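Local coordinates for subtilase cytotoxin, subunit B (Escherichia coli, PDB 3DWP) that forms the pentameric, glycan-binding part of an AB5 toxin, recognising the sialic acid Neu5Gc and so probably attaching the toxin to host cells, at the N-glycolyl-alpha-neuraminic acid site. Residues are numbered along the deposited sequence; one frame, centred on the assembly and turned at random.

The N-glycolyl-alpha-neuraminic acid site. Residues 9-12, 36, 40, 75, 78, 115. With NGC (N-glycolyl-alpha-neuraminic acid), chain B.
N-glycolyl-alpha-neuraminic acid (NGC, Neu5Gc), modelled at partial occupancy, lies along strand 10-12 of this OB-fold subunit, where the protein buries about 295 Å² of the sugar's 461 Å² surface.

Hydrogen bonds anchor the sugar at three places. At the carboxylate, the backbone N of Ser12 points almost straight (166° at H) at NGC O1B, 2.9 Å away, while the Ser12 hydroxyl, OG, turned beside its own backbone N (chi1 -55°), donates to NGC O1A. Arg75 supports that serine from behind: it comes side-on, Arg75 NE and NH2 both donating to Ser12 OG, with NE at 2.8 Å and OG close to the guanidinium plane. The double grip should fix the hydroxyl's rotation, which would leave its proton directed at the carboxylate; the guanidinium charge, with Arg75 NH2 4.2 Å from NGC O1A, may also favour the carboxylate.

At the glycerol tail, the extended Gln36 presents its amide tip to two hydroxyls. Gln36 NE2 donates to NGC O8 at 2.7 Å, in the amide plane and nearly straight (164°), and Gln36 OE1 accepts from NGC O9 on a lone pair. A further bond from NE2 to the Ser12 backbone O, tilted out of the amide plane, holds the amide in this orientation.

On the N-glycolyl arm, NGC N5 donates to the carbonyl O of Met10 at 3.0 Å, in the carbonyl plane. The glycolyl hydroxyl NGC O11, the group that distinguishes Neu5Gc from Neu5Ac, meets the phenol OH of Tyr78 tip to tip at 2.5 Å; the bond's direction is not settled.

Apolar packing completes the fit. NGC C9 sits over one face of the Phe11 ring, toward its rim and 4.0 Å from the centroid, while NGC O11 lies at that ring's edge. Met10 runs extended alongside the pyranose, CG beside NGC C4, its sulfur over a face of the Arg75 guanidinium.

The site thus reads carboxylate, tail and glycolyl hydroxyl together, which probably gives the B subunit its pocket for Neu5Gc-terminated receptor glycans.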
# COMPACT_ATOMS: atom_id res chain seq x y z
N GLY A 9 -3.91 16.47 23.85
CA GLY A 9 -4.52 15.52 24.78
C GLY A 9 -4.62 14.13 24.15
O GLY A 9 -4.01 13.85 23.11
N MET A 10 -5.39 13.26 24.80
CA MET A 10 -5.62 11.91 24.31
C MET A 10 -6.97 11.40 24.78
O MET A 10 -7.42 11.74 25.88
CB MET A 10 -4.48 10.96 24.73
CG MET A 10 -4.48 10.57 26.20
SD MET A 10 -3.02 9.62 26.68
CE MET A 10 -3.31 9.49 28.44
N PHE A 11 -7.64 10.65 23.92
CA PHE A 11 -8.87 9.94 24.27
C PHE A 11 -8.56 8.46 24.04
O PHE A 11 -8.19 8.07 22.94
CB PHE A 11 -10.02 10.34 23.34
CG PHE A 11 -10.84 11.55 23.79
CD1 PHE A 11 -12.21 11.60 23.51
CD2 PHE A 11 -10.26 12.63 24.41
CE1 PHE A 11 -13.00 12.71 23.87
CE2 PHE A 11 -11.03 13.75 24.78
CZ PHE A 11 -12.39 13.80 24.51
N SER A 12 -8.69 7.66 25.10
CA SER A 12 -8.45 6.21 25.05
C SER A 12 -9.75 5.43 24.89
O SER A 12 -10.82 5.91 25.30
CB SER A 12 -7.79 5.75 26.34
OG SER A 12 -6.61 6.49 26.59
N GLN A 36 -16.17 7.04 22.46
CA GLN A 36 -15.98 6.10 23.56
C GLN A 36 -17.31 5.45 23.93
O GLN A 36 -18.38 5.98 23.59
CB GLN A 36 -15.44 6.83 24.78
CG GLN A 36 -14.07 7.40 24.59
CD GLN A 36 -13.71 8.37 25.66
OE1 GLN A 36 -14.58 8.99 26.29
NE2 GLN A 36 -12.43 8.52 25.89
N SER A 40 -18.75 10.21 24.73
CA SER A 40 -17.79 11.30 24.48
C SER A 40 -17.08 11.18 23.10
O SER A 40 -16.41 10.18 22.82
CB SER A 40 -16.73 11.34 25.58
OG SER A 40 -17.16 12.10 26.71
N ARG A 75 -6.43 4.48 20.97
CA ARG A 75 -6.22 5.79 21.58
C ARG A 75 -5.99 6.84 20.50
O ARG A 75 -5.18 6.63 19.61
CB ARG A 75 -5.05 5.75 22.55
CG ARG A 75 -4.67 7.07 23.14
CD ARG A 75 -3.58 6.85 24.14
NE ARG A 75 -4.10 6.35 25.41
CZ ARG A 75 -3.32 5.93 26.42
NH1 ARG A 75 -2.00 5.92 26.29
NH2 ARG A 75 -3.89 5.49 27.53
N TYR A 78 -4.09 13.82 20.15
CA TYR A 78 -4.40 15.03 19.39
C TYR A 78 -3.75 16.30 19.98
O TYR A 78 -3.41 16.34 21.16
CB TYR A 78 -5.93 15.21 19.25
CG TYR A 78 -6.62 15.57 20.55
CD1 TYR A 78 -6.93 16.89 20.86
CD2 TYR A 78 -6.95 14.58 21.48
CE1 TYR A 78 -7.56 17.23 22.07
CE2 TYR A 78 -7.58 14.90 22.69
CZ TYR A 78 -7.88 16.22 22.98
OH TYR A 78 -8.49 16.54 24.18
N LYS A 115 -0.73 14.10 28.22
CA LYS A 115 -1.57 14.87 29.17
C LYS A 115 -0.85 16.01 29.91
O LYS A 115 0.29 15.86 30.32
CB LYS A 115 -2.32 13.96 30.16
CG LYS A 115 -1.47 12.97 30.94
CD LYS A 115 -2.33 12.04 31.82
CE LYS A 115 -3.33 12.83 32.69
NZ LYS A 115 -4.07 11.93 33.64
O9 NGC B . -13.98 10.86 27.96
C9 NGC B . -12.92 11.80 27.82
C8 NGC B . -11.69 11.17 28.45
O8 NGC B . -11.18 10.11 27.62
C7 NGC B . -10.61 12.20 28.72
O7 NGC B . -10.89 12.89 29.94
C6 NGC B . -9.24 11.53 28.82
O6 NGC B . -9.33 10.47 29.81
C2 NGC B . -8.15 9.59 29.81
C1 NGC B . -8.03 8.80 28.47
O1B NGC B . -9.06 8.73 27.74
O1A NGC B . -6.93 8.29 28.21
O2 NGC B . -8.30 8.63 30.86
C3 NGC B . -6.86 10.42 30.10
C4 NGC B . -6.76 11.69 29.21
O4 NGC B . -5.75 12.54 29.72
C5 NGC B . -8.08 12.47 29.17
N5 NGC B . -8.05 13.58 28.19
C10 NGC B . -8.36 14.84 28.50
O10 NGC B . -8.68 15.22 29.62
C11 NGC B . -8.30 15.81 27.35
O11 NGC B . -7.90 15.15 26.15